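Local coordinates for delta-1-pyrroline-5-carboxylate dehydrogenase, mitochondrial (Mus musculus, PDB 4E3X), which catalyses the NAD-dependent oxidation of L-glutamate gamma-semialdehyde to L-glutamate, the second step of proline breakdown in mitochondria, at residues B[318-323]-B[495-500]; B[323-328]-B[458-463]; B[65-70]-B[248-253]; B[222-227]-B[256-261]. One frame throughout, in Å; residues are numbered along the deposited sequence.

Contact 1: B[318-323]-B[495-500]; sequences KNFHFV and RMLRNA
Phe320 lays the far end of its ring against Leu497 and Ala500, joining strand 319-323 to the chain that leaves helix 487-496. At CB the side chain already heads for the other segment. With chi1 at 63°, CG sits between the backbone N and the carbonyl carbon, and the ring is carried out toward 495-500, with chi2 at 88°. The nearer ring atoms, CG, CD1 and CD2, stay clear of 495-500, and the contact is made by the outer half. On one flank Phe320 CE1 comes within 3.8 Å of Leu497 CD1, and the same methyl lies 4.0 Å from Phe320 CZ, approaching the ring at a slant. On the other flank Phe320 CE2 is 3.9 Å from the methyl Ala500 CB. The carbonyl Ala500 O is equally near, 3.9 Å from Phe320 CE2, and lies at the ring edge close to its plane. Leu497 is the first residue beyond the helix to leave helical geometry. The bond from Ala500 N to Leu497 O, 2.9 Å long, closes the turn that follows, and Leu497 and Ala500 both point toward Phe320.

Val470 of helix 463-472 also packs on the Phe320 ring, and Val482 of the neighbouring strand touches Leu497. Arg498, in the same turn, makes a salt bridge with Asp117 of the second subunit, so the turn has the catalytic-domain sheet on one side and the dimer interface on the other. No hydrogen bond crosses between the two segments. Their association is therefore dispersive and hydrophobic, with perhaps a slight electrostatic gain where the aromatic C-H edge meets the carbonyl oxygen.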
loop_
_atom_site.group_PDB
_atom_site.type_symbol
_atom_site.label_atom_id
_atom_site.label_comp_id
_atom_site.label_asym_id
_atom_site.label_seq_id
_atom_site.Cartn_x
_atom_site.Cartn_y
_atom_site.Cartn_z
ATOM N N LYS B 318 -21.557 7.399 4.568
ATOM C CA LYS B 318 -22.951 7.830 4.577
ATOM C C LYS B 318 -23.644 6.856 3.647
ATOM O O LYS B 318 -23.805 7.114 2.456
ATOM C CB LYS B 318 -23.111 9.268 4.081
ATOM C CG LYS B 318 -24.541 9.792 4.229
ATOM C CD LYS B 318 -24.881 10.142 5.679
ATOM C CE LYS B 318 -26.346 10.535 5.823
ATOM N NZ LYS B 318 -26.694 10.849 7.233
ATOM N N ASN B 319 -24.023 5.713 4.196
ATOM C CA ASN B 319 -24.344 4.558 3.372
ATOM C C ASN B 319 -25.793 4.482 2.939
ATOM O O ASN B 319 -26.686 4.926 3.660
ATOM C CB ASN B 319 -23.935 3.296 4.113
ATOM C CG ASN B 319 -22.559 3.431 4.719
ATOM O OD1 ASN B 319 -21.564 3.560 4.000
ATOM N ND2 ASN B 319 -22.490 3.450 6.045
ATOM N N PHE B 320 -26.019 3.887 1.771
ATOM C CA PHE B 320 -27.346 3.872 1.155
ATOM C C PHE B 320 -27.977 2.490 1.040
ATOM O O PHE B 320 -27.279 1.484 0.920
ATOM C CB PHE B 320 -27.289 4.499 -0.250
ATOM C CG PHE B 320 -26.408 3.749 -1.220
ATOM C CD1 PHE B 320 -26.913 2.699 -1.980
ATOM C CD2 PHE B 320 -25.072 4.097 -1.374
ATOM C CE1 PHE B 320 -26.100 2.006 -2.878
ATOM C CE2 PHE B 320 -24.259 3.412 -2.268
ATOM C CZ PHE B 320 -24.772 2.365 -3.017
ATOM N N HIS B 321 -29.309 2.469 1.086
ATOM C CA HIS B 321 -30.095 1.366 0.541
ATOM C C HIS B 321 -30.909 1.954 -0.609
ATOM O O HIS B 321 -31.725 2.854 -0.392
ATOM C CB HIS B 321 -31.050 0.756 1.584
ATOM C CG HIS B 321 -30.395 -0.194 2.547
ATOM N ND1 HIS B 321 -31.116 -0.946 3.452
ATOM C CD2 HIS B 321 -29.091 -0.500 2.768
ATOM C CE1 HIS B 321 -30.291 -1.683 4.175
ATOM N NE2 HIS B 321 -29.053 -1.435 3.776
ATOM N N PHE B 322 -30.679 1.459 -1.820
ATOM C CA PHE B 322 -31.422 1.906 -2.992
ATOM C C PHE B 322 -32.431 0.831 -3.372
ATOM O O PHE B 322 -32.067 -0.314 -3.604
ATOM C CB PHE B 322 -30.494 2.195 -4.181
ATOM C CG PHE B 322 -31.241 2.590 -5.426
ATOM C CD1 PHE B 322 -31.575 3.916 -5.658
ATOM C CD2 PHE B 322 -31.651 1.628 -6.340
ATOM C CE1 PHE B 322 -32.289 4.283 -6.798
ATOM C CE2 PHE B 322 -32.364 1.985 -7.471
ATOM C CZ PHE B 322 -32.677 3.315 -7.701
ATOM N N VAL B 323 -33.696 1.223 -3.459
ATOM C CA VAL B 323 -34.766 0.288 -3.754
ATOM C C VAL B 323 -35.294 0.532 -5.162
ATOM O O VAL B 323 -35.605 1.667 -5.527
ATOM C CB VAL B 323 -35.921 0.455 -2.747
ATOM C CG1 VAL B 323 -37.062 -0.485 -3.080
ATOM C CG2 VAL B 323 -35.431 0.210 -1.330
ATOM N N ARG B 495 -23.023 -1.306 -12.223
ATOM C CA ARG B 495 -22.085 -0.481 -12.975
ATOM C C ARG B 495 -22.102 0.977 -12.501
ATOM O O ARG B 495 -21.048 1.583 -12.303
ATOM C CB ARG B 495 -22.370 -0.544 -14.481
ATOM C CG ARG B 495 -22.042 -1.880 -15.137
ATOM C CD ARG B 495 -22.206 -1.805 -16.659
ATOM N NE ARG B 495 -23.580 -1.503 -17.063
ATOM C CZ ARG B 495 -24.497 -2.426 -17.347
ATOM N NH1 ARG B 495 -24.189 -3.714 -17.273
ATOM N NH2 ARG B 495 -25.723 -2.062 -17.704
ATOM N N MET B 496 -23.294 1.540 -12.310
ATOM C CA MET B 496 -23.418 2.951 -11.939
ATOM C C MET B 496 -22.871 3.261 -10.550
ATOM O O MET B 496 -22.390 4.363 -10.299
ATOM C CB MET B 496 -24.876 3.410 -12.032
ATOM C CG MET B 496 -25.435 3.404 -13.449
ATOM S SD MET B 496 -27.128 4.023 -13.564
ATOM C CE MET B 496 -26.889 5.755 -13.185
ATOM N N LEU B 497 -22.950 2.285 -9.651
ATOM C CA LEU B 497 -22.561 2.492 -8.261
ATOM C C LEU B 497 -21.199 1.896 -7.922
ATOM O O LEU B 497 -20.834 1.794 -6.744
ATOM C CB LEU B 497 -23.650 1.929 -7.338
ATOM C CG LEU B 497 -25.020 2.590 -7.505
ATOM C CD1 LEU B 497 -26.082 1.841 -6.716
ATOM C CD2 LEU B 497 -24.954 4.064 -7.094
ATOM N N ARG B 498 -20.446 1.536 -8.959
ATOM C CA ARG B 498 -19.147 0.878 -8.823
ATOM C C ARG B 498 -18.224 1.524 -7.791
ATOM O O ARG B 498 -17.537 0.819 -7.043
ATOM C CB ARG B 498 -18.455 0.856 -10.183
ATOM C CG ARG B 498 -17.116 0.142 -10.228
ATOM C CD ARG B 498 -16.684 0.049 -11.693
ATOM N NE ARG B 498 -15.399 -0.610 -11.912
ATOM C CZ ARG B 498 -15.261 -1.910 -12.152
ATOM N NH1 ARG B 498 -14.057 -2.424 -12.357
ATOM N NH2 ARG B 498 -16.324 -2.705 -12.166
ATOM N N ASN B 499 -18.183 2.856 -7.770
ATOM C CA ASN B 499 -17.339 3.573 -6.813
ATOM C C ASN B 499 -18.088 4.253 -5.673
ATOM O O ASN B 499 -17.500 5.000 -4.883
ATOM C CB ASN B 499 -16.387 4.533 -7.524
ATOM C CG ASN B 499 -15.126 3.839 -7.967
ATOM O OD1 ASN B 499 -14.875 3.682 -9.156
ATOM N ND2 ASN B 499 -14.339 3.382 -7.003
ATOM N N ALA B 500 -19.386 3.976 -5.573
ATOM C CA ALA B 500 -20.187 4.503 -4.474
ATOM C C ALA B 500 -20.099 3.651 -3.209
ATOM O O ALA B 500 -20.468 4.115 -2.128
ATOM C CB ALA B 500 -21.641 4.665 -4.904
#

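Contact 2: B[323-328]-B[458-463]; sequences VHSSAD and YPDDKY
Two strands of the catalytic-domain sheet, 319-323 and 452-458, run out into loops that lead to helices, and here the terminal residues Val323 and Tyr458 meet across the end of strand 351-357, which lies between them. Tyr458 OH donates to Val323 O over 2.6 Å. The hydroxyl lies in the carbonyl plane, with a C=O...O angle of 146°, and the oxygen it reaches sits at the edge of the tyrosine ring, near the ring plane. Chi1 of 71° places the ring between the backbone N and carbonyl carbon of Tyr458 and sends the hydroxyl toward 323-328.

That hydroxyl is gripped twice. A water 2.9 Å from Tyr458 OH donates to it, and the same water, 2.9 Å from Ser325 N, accepts from that amide. A second water links Ser325 OG, at 2.7 Å, with Asp460 OD2, to which it donates; Asp460 OD2 is also hydrogen-bonded to Ser359. A phenylalanine in place of Tyr458 would probably leave Val323 O without this donor and the first water without its acceptor.

The aromatic part is a T-shaped pair: the edge of His324 points at the face of Tyr463, with ring centroids 5.9 Å apart and planes at 78°. His324 is steadied from behind, its ND1 hydrogen-bonded to Ser326 OG at 2.8 Å within the type I turn from His324 to Ala327.

Loops at the C-terminal ends of parallel strands, leading into helices 329-341 and 463-472 that pack against different faces of the sheet, are typical of a doubly wound alpha/beta domain.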
loop_
_atom_site.group_PDB
_atom_site.type_symbol
_atom_site.label_atom_id
_atom_site.label_comp_id
_atom_site.label_asym_id
_atom_site.label_seq_id
_atom_site.Cartn_x
_atom_site.Cartn_y
_atom_site.Cartn_z
ATOM N N VAL B 323 -33.696 1.223 -3.459
ATOM C CA VAL B 323 -34.766 0.288 -3.754
ATOM C C VAL B 323 -35.294 0.532 -5.162
ATOM O O VAL B 323 -35.605 1.667 -5.527
ATOM C CB VAL B 323 -35.921 0.455 -2.747
ATOM C CG1 VAL B 323 -37.062 -0.485 -3.080
ATOM C CG2 VAL B 323 -35.431 0.210 -1.330
ATOM N N HIS B 324 -35.353 -0.533 -5.957
ATOM C CA HIS B 324 -35.989 -0.501 -7.265
ATOM C C HIS B 324 -37.404 -1.059 -7.121
ATOM O O HIS B 324 -37.699 -1.797 -6.176
ATOM C CB HIS B 324 -35.192 -1.329 -8.279
ATOM C CG HIS B 324 -35.790 -1.340 -9.650
ATOM N ND1 HIS B 324 -36.477 -2.425 -10.152
ATOM C CD2 HIS B 324 -35.810 -0.399 -10.625
ATOM C CE1 HIS B 324 -36.900 -2.150 -11.373
ATOM N NE2 HIS B 324 -36.506 -0.928 -11.685
ATOM N N SER B 325 -38.285 -0.712 -8.052
ATOM C CA SER B 325 -39.680 -1.135 -7.960
ATOM C C SER B 325 -39.874 -2.661 -7.941
ATOM O O SER B 325 -40.914 -3.156 -7.507
ATOM C CB SER B 325 -40.482 -0.518 -9.104
ATOM O OG SER B 325 -40.005 -0.991 -10.349
ATOM N N SER B 326 -38.871 -3.398 -8.407
ATOM C CA SER B 326 -38.935 -4.858 -8.459
ATOM C C SER B 326 -38.466 -5.512 -7.149
ATOM O O SER B 326 -38.360 -6.734 -7.073
ATOM C CB SER B 326 -38.078 -5.380 -9.621
ATOM O OG SER B 326 -36.700 -5.141 -9.372
ATOM N N ALA B 327 -38.178 -4.702 -6.132
ATOM C CA ALA B 327 -37.664 -5.200 -4.850
ATOM C C ALA B 327 -38.656 -6.078 -4.101
ATOM O O ALA B 327 -39.873 -5.919 -4.220
ATOM C CB ALA B 327 -37.249 -4.036 -3.957
ATOM N N ASP B 328 -38.117 -6.998 -3.309
ATOM C CA ASP B 328 -38.912 -7.725 -2.337
ATOM C C ASP B 328 -39.157 -6.804 -1.148
ATOM O O ASP B 328 -38.223 -6.431 -0.423
ATOM C CB ASP B 328 -38.188 -8.995 -1.903
ATOM C CG ASP B 328 -39.030 -9.858 -1.003
ATOM O OD1 ASP B 328 -38.812 -9.826 0.227
ATOM O OD2 ASP B 328 -39.918 -10.561 -1.529
ATOM N N TYR B 458 -38.393 8.773 -4.825
ATOM C CA TYR B 458 -38.157 9.224 -6.196
ATOM C C TYR B 458 -39.213 8.667 -7.158
ATOM O O TYR B 458 -39.687 7.547 -6.981
ATOM C CB TYR B 458 -36.740 8.832 -6.652
ATOM C CG TYR B 458 -36.537 7.343 -6.886
ATOM C CD1 TYR B 458 -36.754 6.786 -8.145
ATOM C CD2 TYR B 458 -36.140 6.495 -5.853
ATOM C CE1 TYR B 458 -36.579 5.436 -8.372
ATOM C CE2 TYR B 458 -35.963 5.135 -6.077
ATOM C CZ TYR B 458 -36.187 4.614 -7.338
ATOM O OH TYR B 458 -36.015 3.272 -7.594
ATOM N N PRO B 459 -39.592 9.453 -8.180
ATOM C CA PRO B 459 -40.535 8.925 -9.175
ATOM C C PRO B 459 -39.913 7.744 -9.909
ATOM O O PRO B 459 -38.747 7.840 -10.289
ATOM C CB PRO B 459 -40.731 10.101 -10.141
ATOM C CG PRO B 459 -40.319 11.319 -9.370
ATOM C CD PRO B 459 -39.221 10.854 -8.447
ATOM N N ASP B 460 -40.674 6.668 -10.110
ATOM C CA ASP B 460 -40.153 5.455 -10.744
ATOM C C ASP B 460 -39.402 5.756 -12.035
ATOM O O ASP B 460 -38.336 5.189 -12.288
ATOM C CB ASP B 460 -41.272 4.447 -11.039
ATOM C CG ASP B 460 -41.868 3.838 -9.785
ATOM O OD1 ASP B 460 -42.242 4.598 -8.867
ATOM O OD2 ASP B 460 -41.977 2.594 -9.728
ATOM N N ASP B 461 -39.945 6.667 -12.836
ATOM C CA ASP B 461 -39.348 6.946 -14.135
ATOM C C ASP B 461 -38.037 7.733 -14.059
ATOM O O ASP B 461 -37.376 7.933 -15.078
ATOM C CB ASP B 461 -40.348 7.588 -15.120
ATOM C CG ASP B 461 -40.913 8.924 -14.637
ATOM O OD1 ASP B 461 -40.401 9.511 -13.665
ATOM O OD2 ASP B 461 -41.881 9.410 -15.263
ATOM N N LYS B 462 -37.648 8.151 -12.855
ATOM C CA LYS B 462 -36.373 8.847 -12.670
ATOM C C LYS B 462 -35.331 7.982 -11.967
ATOM O O LYS B 462 -34.398 8.503 -11.354
ATOM C CB LYS B 462 -36.571 10.143 -11.882
ATOM C CG LYS B 462 -37.391 11.180 -12.622
ATOM C CD LYS B 462 -37.375 12.517 -11.903
ATOM C CE LYS B 462 -35.988 13.139 -11.916
ATOM N NZ LYS B 462 -36.025 14.531 -11.390
ATOM N N TYR B 463 -35.472 6.663 -12.058
ATOM C CA TYR B 463 -34.539 5.779 -11.358
ATOM C C TYR B 463 -33.082 5.982 -11.790
ATOM O O TYR B 463 -32.182 5.864 -10.969
ATOM C CB TYR B 463 -34.948 4.306 -11.496
ATOM C CG TYR B 463 -34.414 3.615 -12.731
ATOM C CD1 TYR B 463 -33.216 2.915 -12.698
ATOM C CD2 TYR B 463 -35.120 3.650 -13.927
ATOM C CE1 TYR B 463 -32.722 2.285 -13.824
ATOM C CE2 TYR B 463 -34.640 3.015 -15.059
ATOM C CZ TYR B 463 -33.439 2.337 -15.004
ATOM O OH TYR B 463 -32.959 1.707 -16.135
HETATM O O HOH W 1 -37.870 1.838 -9.308
HETATM O O HOH W 2 -40.670 1.017 -11.949
#

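Contact 3: B[65-70]-B[248-253]; sequences PCVVGD and ILREAG
Arg250 of helix 239-251 meets Asp70 through a salt bridge and Gly69 through a hydrogen bond to its carbonyl. In the salt bridge both terminal nitrogens converge on one carboxylate oxygen. Arg250 NH2 donates to Asp70 OD1 over 2.6 Å, on the syn lone pair of that oxygen, while Arg250 NH1 makes a weak second bond of 3.2 Å to the same Asp70 OD1. Carboxylate and guanidinium planes are nearly coplanar, 14° apart, so the groups meet edge on although their chains cross at an angle. The arginine gets there by bending: chi2 of -56° and chi3 of -46° put two bends in the chain, which turn the guanidinium toward Asp70.

The hydrogen bond to the backbone runs from Arg250 NH1 to Gly69 O over 3.0 Å, arriving tilted out of the carbonyl plane. Van der Waals contact is slight: the methyl Val67 CG1 lies 4.4 Å from Arg250 NH1, at the guanidinium edge.

Elsewhere the same guanidinium is held by Leu254 O, which takes NE, and by Tyr246 OH, bonded to NH1. Replacing Arg250 by an alanine would probably leave Asp70 without its counter-charge and Gly69 O without this donor. The helix itself ends in a Schellman motif, Gly253 N bonding to Arg250 O at 3.0 Å with Gly253 at positive phi.

The contact ties the turn that follows strand 62-68 to the last turn of helix 239-251. Since Asp70 is exposed, solvent probably weakens the charge attraction, and the grip is likely to depend as much on Arg250's bonds to neutral oxygens, Gly69 O among them, as on the salt bridge.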
loop_
_atom_site.group_PDB
_atom_site.type_symbol
_atom_site.label_atom_id
_atom_site.label_comp_id
_atom_site.label_asym_id
_atom_site.label_seq_id
_atom_site.Cartn_x
_atom_site.Cartn_y
_atom_site.Cartn_z
ATOM N N PRO B 65 -4.567 -0.214 33.991
ATOM C CA PRO B 65 -3.343 0.579 33.842
ATOM C C PRO B 65 -2.911 0.670 32.381
ATOM O O PRO B 65 -3.415 -0.069 31.533
ATOM C CB PRO B 65 -2.317 -0.250 34.610
ATOM C CG PRO B 65 -2.745 -1.663 34.302
ATOM C CD PRO B 65 -4.270 -1.620 34.318
ATOM N N CYS B 66 -1.980 1.570 32.096
ATOM C CA CYS B 66 -1.196 1.433 30.879
ATOM C C CYS B 66 -0.258 0.242 31.089
ATOM O O CYS B 66 0.143 -0.052 32.226
ATOM C CB CYS B 66 -0.377 2.689 30.617
ATOM S SG CYS B 66 -1.358 4.135 30.194
ATOM N N VAL B 67 0.080 -0.460 30.015
ATOM C CA VAL B 67 1.009 -1.581 30.125
ATOM C C VAL B 67 2.152 -1.383 29.142
ATOM O O VAL B 67 1.946 -1.325 27.928
ATOM C CB VAL B 67 0.340 -2.959 29.887
ATOM C CG1 VAL B 67 1.360 -4.076 30.094
ATOM C CG2 VAL B 67 -0.849 -3.149 30.818
ATOM N N VAL B 68 3.359 -1.259 29.688
ATOM C CA VAL B 68 4.572 -1.143 28.887
ATOM C C VAL B 68 5.462 -2.321 29.272
ATOM O O VAL B 68 5.843 -2.467 30.436
ATOM C CB VAL B 68 5.276 0.201 29.139
ATOM C CG1 VAL B 68 6.604 0.264 28.401
ATOM C CG2 VAL B 68 4.361 1.345 28.718
ATOM N N GLY B 69 5.750 -3.191 28.308
ATOM C CA GLY B 69 6.389 -4.456 28.627
ATOM C C GLY B 69 5.436 -5.272 29.484
ATOM O O GLY B 69 4.313 -5.579 29.067
ATOM N N ASP B 70 5.870 -5.601 30.698
ATOM C CA ASP B 70 4.999 -6.264 31.662
ATOM C C ASP B 70 4.658 -5.337 32.819
ATOM O O ASP B 70 4.017 -5.748 33.785
ATOM C CB ASP B 70 5.630 -7.560 32.178
ATOM C CG ASP B 70 5.658 -8.640 31.122
ATOM O OD1 ASP B 70 4.688 -8.708 30.340
ATOM O OD2 ASP B 70 6.642 -9.408 31.062
ATOM N N ILE B 248 -5.809 -11.245 27.009
ATOM C CA ILE B 248 -5.892 -12.536 26.344
ATOM C C ILE B 248 -4.688 -12.741 25.413
ATOM O O ILE B 248 -4.083 -13.812 25.402
ATOM C CB ILE B 248 -7.243 -12.704 25.612
ATOM C CG1 ILE B 248 -8.358 -12.923 26.644
ATOM C CG2 ILE B 248 -7.196 -13.884 24.647
ATOM C CD1 ILE B 248 -9.763 -12.731 26.112
ATOM N N LEU B 249 -4.307 -11.705 24.672
ATOM C CA LEU B 249 -3.147 -11.815 23.791
ATOM C C LEU B 249 -1.874 -12.129 24.574
ATOM O O LEU B 249 -1.074 -12.970 24.164
ATOM C CB LEU B 249 -2.959 -10.540 22.970
ATOM C CG LEU B 249 -3.912 -10.370 21.786
ATOM C CD1 LEU B 249 -3.791 -8.967 21.219
ATOM C CD2 LEU B 249 -3.635 -11.419 20.719
ATOM N N ARG B 250 -1.682 -11.443 25.695
ATOM C CA ARG B 250 -0.518 -11.710 26.534
ATOM C C ARG B 250 -0.542 -13.140 27.075
ATOM O O ARG B 250 0.479 -13.829 27.055
ATOM C CB ARG B 250 -0.394 -10.669 27.657
ATOM C CG ARG B 250 -0.321 -9.216 27.160
ATOM C CD ARG B 250 0.826 -8.964 26.168
ATOM N NE ARG B 250 2.062 -9.558 26.664
ATOM C CZ ARG B 250 2.844 -9.006 27.585
ATOM N NH1 ARG B 250 2.561 -7.807 28.082
ATOM N NH2 ARG B 250 3.917 -9.658 28.007
ATOM N N GLU B 251 -1.703 -13.592 27.538
ATOM C CA GLU B 251 -1.823 -14.947 28.070
ATOM C C GLU B 251 -1.608 -16.006 26.993
ATOM O O GLU B 251 -1.146 -17.111 27.291
ATOM C CB GLU B 251 -3.185 -15.153 28.732
ATOM C CG GLU B 251 -3.401 -14.346 29.997
ATOM C CD GLU B 251 -4.766 -14.608 30.604
ATOM O OE1 GLU B 251 -5.296 -15.725 30.413
ATOM O OE2 GLU B 251 -5.309 -13.704 31.264
ATOM N N ALA B 252 -1.924 -15.654 25.747
ATOM C CA ALA B 252 -1.755 -16.554 24.605
ATOM C C ALA B 252 -0.303 -16.611 24.142
ATOM O O ALA B 252 0.023 -17.335 23.201
ATOM C CB ALA B 252 -2.665 -16.135 23.450
ATOM N N GLY B 253 0.559 -15.822 24.777
ATOM C CA GLY B 253 1.985 -15.906 24.519
ATOM C C GLY B 253 2.616 -14.719 23.807
ATOM O O GLY B 253 3.789 -14.780 23.433
#

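Contact 4: B[222-227]-B[256-261]; sequences APALMG and PNIIQF
Ala224 touches both Ile258 and Ile259, and these apolar contacts are all that joins the two segments. Its methyl points at the start of strand 259-261 and abuts both isoleucines: Ala224 CB is 4.1 Å from Ile258 CG2 and 4.1 Å from Ile259 CD1, with Ile259 CG1 equally near. With CG1 of Ile258 beside the backbone N (chi1 -54°), it is the CG2 branch, on the far side from that N, that meets Ala224, whereas Ile259 brings its CG1-CD1 arm, extended with chi2 at 175°. Phe128 of helix 121-136 also packs on Ala224, and Trp116 both touches Ile258 and donates its indole N-H to Ala224 O.

These pieces belong to the NAD-binding domain. Helix 213-225 connects parallel strands 203-207 and 230-233 in a beta-alpha-beta crossover, and strand 259-261 lies beside 230-233, so the contact packs a crossover helix against the sheet it serves. The side chain of Ile259 is about 10 Å from those of Ser208 and Lys233, both NAD-binding residues.

Polar groups are paired within the segments or with neighbouring parts of the fold. Gln260 NE2 donates to Asn257 OD1 over 3.0 Å, on a lone pair in the carbonyl plane and nearly straight at 160°. NE2 also reaches Ala105 O, so the amide's rotation should be fixed. The helix closes with a Schellman motif, Gly227 N bonding to Ala224 O and Asn228 N to Pro223 O; at the backbone angles of Gly227, with phi positive, a CB would be pressed against the preceding carbonyl oxygen.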
loop_
_atom_site.group_PDB
_atom_site.type_symbol
_atom_site.label_atom_id
_atom_site.label_comp_id
_atom_site.label_asym_id
_atom_site.label_seq_id
_atom_site.Cartn_x
_atom_site.Cartn_y
_atom_site.Cartn_z
ATOM N N ALA B 222 -2.913 -7.295 13.713
ATOM C CA ALA B 222 -2.415 -7.614 12.378
ATOM C C ALA B 222 -0.972 -7.132 12.141
ATOM O O ALA B 222 -0.136 -7.916 11.679
ATOM C CB ALA B 222 -3.369 -7.118 11.304
ATOM N N PRO B 223 -0.640 -5.876 12.514
ATOM C CA PRO B 223 0.772 -5.494 12.366
ATOM C C PRO B 223 1.693 -6.345 13.249
ATOM O O PRO B 223 2.776 -6.728 12.798
ATOM C CB PRO B 223 0.784 -4.012 12.771
ATOM C CG PRO B 223 -0.636 -3.546 12.490
ATOM C CD PRO B 223 -1.486 -4.720 12.872
ATOM N N ALA B 224 1.277 -6.659 14.479
ATOM C CA ALA B 224 2.112 -7.489 15.340
ATOM C C ALA B 224 2.356 -8.871 14.723
ATOM O O ALA B 224 3.472 -9.402 14.777
ATOM C CB ALA B 224 1.499 -7.612 16.725
ATOM N N LEU B 225 1.316 -9.459 14.143
ATOM C CA LEU B 225 1.442 -10.741 13.455
ATOM C C LEU B 225 2.551 -10.721 12.408
ATOM O O LEU B 225 3.280 -11.705 12.239
ATOM C CB LEU B 225 0.116 -11.105 12.790
ATOM C CG LEU B 225 0.101 -12.300 11.840
ATOM C CD1 LEU B 225 0.303 -13.616 12.594
ATOM C CD2 LEU B 225 -1.219 -12.287 11.067
ATOM N N MET B 226 2.696 -9.585 11.727
ATOM C CA MET B 226 3.663 -9.448 10.647
ATOM C C MET B 226 5.048 -9.015 11.121
ATOM O O MET B 226 5.891 -8.638 10.317
ATOM C CB MET B 226 3.122 -8.483 9.589
ATOM C CG MET B 226 1.776 -8.911 9.021
ATOM S SD MET B 226 1.735 -10.588 8.370
ATOM C CE MET B 226 2.728 -10.408 6.894
ATOM N N GLY B 227 5.295 -9.112 12.420
ATOM C CA GLY B 227 6.629 -8.846 12.939
ATOM C C GLY B 227 6.873 -7.422 13.381
ATOM O O GLY B 227 8.010 -7.032 13.629
ATOM N N PRO B 256 6.453 -9.584 25.921
ATOM C CA PRO B 256 6.417 -8.179 26.338
ATOM C C PRO B 256 6.989 -7.234 25.281
ATOM O O PRO B 256 7.868 -7.615 24.497
ATOM C CB PRO B 256 7.284 -8.159 27.609
ATOM C CG PRO B 256 8.125 -9.383 27.518
ATOM C CD PRO B 256 7.294 -10.407 26.808
ATOM N N ASN B 257 6.467 -6.011 25.275
ATOM C CA ASN B 257 6.947 -4.926 24.415
ATOM C C ASN B 257 6.618 -5.074 22.937
ATOM O O ASN B 257 7.121 -4.307 22.111
ATOM C CB ASN B 257 8.439 -4.678 24.618
ATOM C CG ASN B 257 8.747 -4.256 26.035
ATOM O OD1 ASN B 257 8.237 -3.238 26.522
ATOM N ND2 ASN B 257 9.552 -5.057 26.730
ATOM N N ILE B 258 5.781 -6.049 22.595
ATOM C CA ILE B 258 5.318 -6.178 21.217
ATOM C C ILE B 258 4.063 -5.325 20.961
ATOM O O ILE B 258 3.963 -4.640 19.936
ATOM C CB ILE B 258 5.086 -7.645 20.828
ATOM C CG1 ILE B 258 6.352 -8.477 21.119
ATOM C CG2 ILE B 258 4.647 -7.764 19.359
ATOM C CD1 ILE B 258 7.674 -7.873 20.587
ATOM N N ILE B 259 3.109 -5.358 21.891
ATOM C CA ILE B 259 2.004 -4.404 21.880
ATOM C C ILE B 259 2.005 -3.703 23.231
ATOM O O ILE B 259 1.871 -4.354 24.271
ATOM C CB ILE B 259 0.628 -5.052 21.615
ATOM C CG1 ILE B 259 0.589 -5.700 20.220
ATOM C CG2 ILE B 259 -0.469 -3.994 21.728
ATOM C CD1 ILE B 259 -0.689 -6.466 19.942
ATOM N N GLN B 260 2.202 -2.385 23.213
ATOM C CA GLN B 260 2.124 -1.567 24.412
ATOM C C GLN B 260 0.699 -1.042 24.528
ATOM O O GLN B 260 0.144 -0.511 23.563
ATOM C CB GLN B 260 3.125 -0.410 24.334
ATOM C CG GLN B 260 4.530 -0.817 23.877
ATOM C CD GLN B 260 5.338 -1.573 24.926
ATOM O OE1 GLN B 260 4.818 -2.438 25.632
ATOM N NE2 GLN B 260 6.636 -1.269 25.001
ATOM N N PHE B 261 0.084 -1.243 25.694
ATOM C CA PHE B 261 -1.306 -0.857 25.901
ATOM C C PHE B 261 -1.303 0.549 26.484
ATOM O O PHE B 261 -1.042 0.740 27.680
ATOM C CB PHE B 261 -1.993 -1.857 26.843
ATOM C CG PHE B 261 -3.485 -1.693 26.914
ATOM C CD1 PHE B 261 -4.298 -2.262 25.946
ATOM C CD2 PHE B 261 -4.074 -0.989 27.963
ATOM C CE1 PHE B 261 -5.678 -2.110 26.006
ATOM C CE2 PHE B 261 -5.446 -0.831 28.034
ATOM C CZ PHE B 261 -6.249 -1.394 27.058
#

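The four contacts form two pairs on opposite sides of the chain's centre. Contacts 1 and 2 share Val323, and their centres are 14 Å apart; strand 319-323 runs from one into the other, and Phe322 CZ packs 3.3 Å from Tyr458 OH. Contacts 3 and 4 are closer, with centres 10 Å apart, and are joined by probable hydrogen bonds from Val67 N to Phe261 O and from Gly69 N to Gln260 OE1, each 2.9 Å. Between the pairs the separation is large, contact 1 lying about 42 Å from contact 3, centre to centre. Contact 4 lies in the NAD-binding domain, and contact 1 in the catalytic domain, where the side chain of Phe320 is about 14 Å from a bound proline.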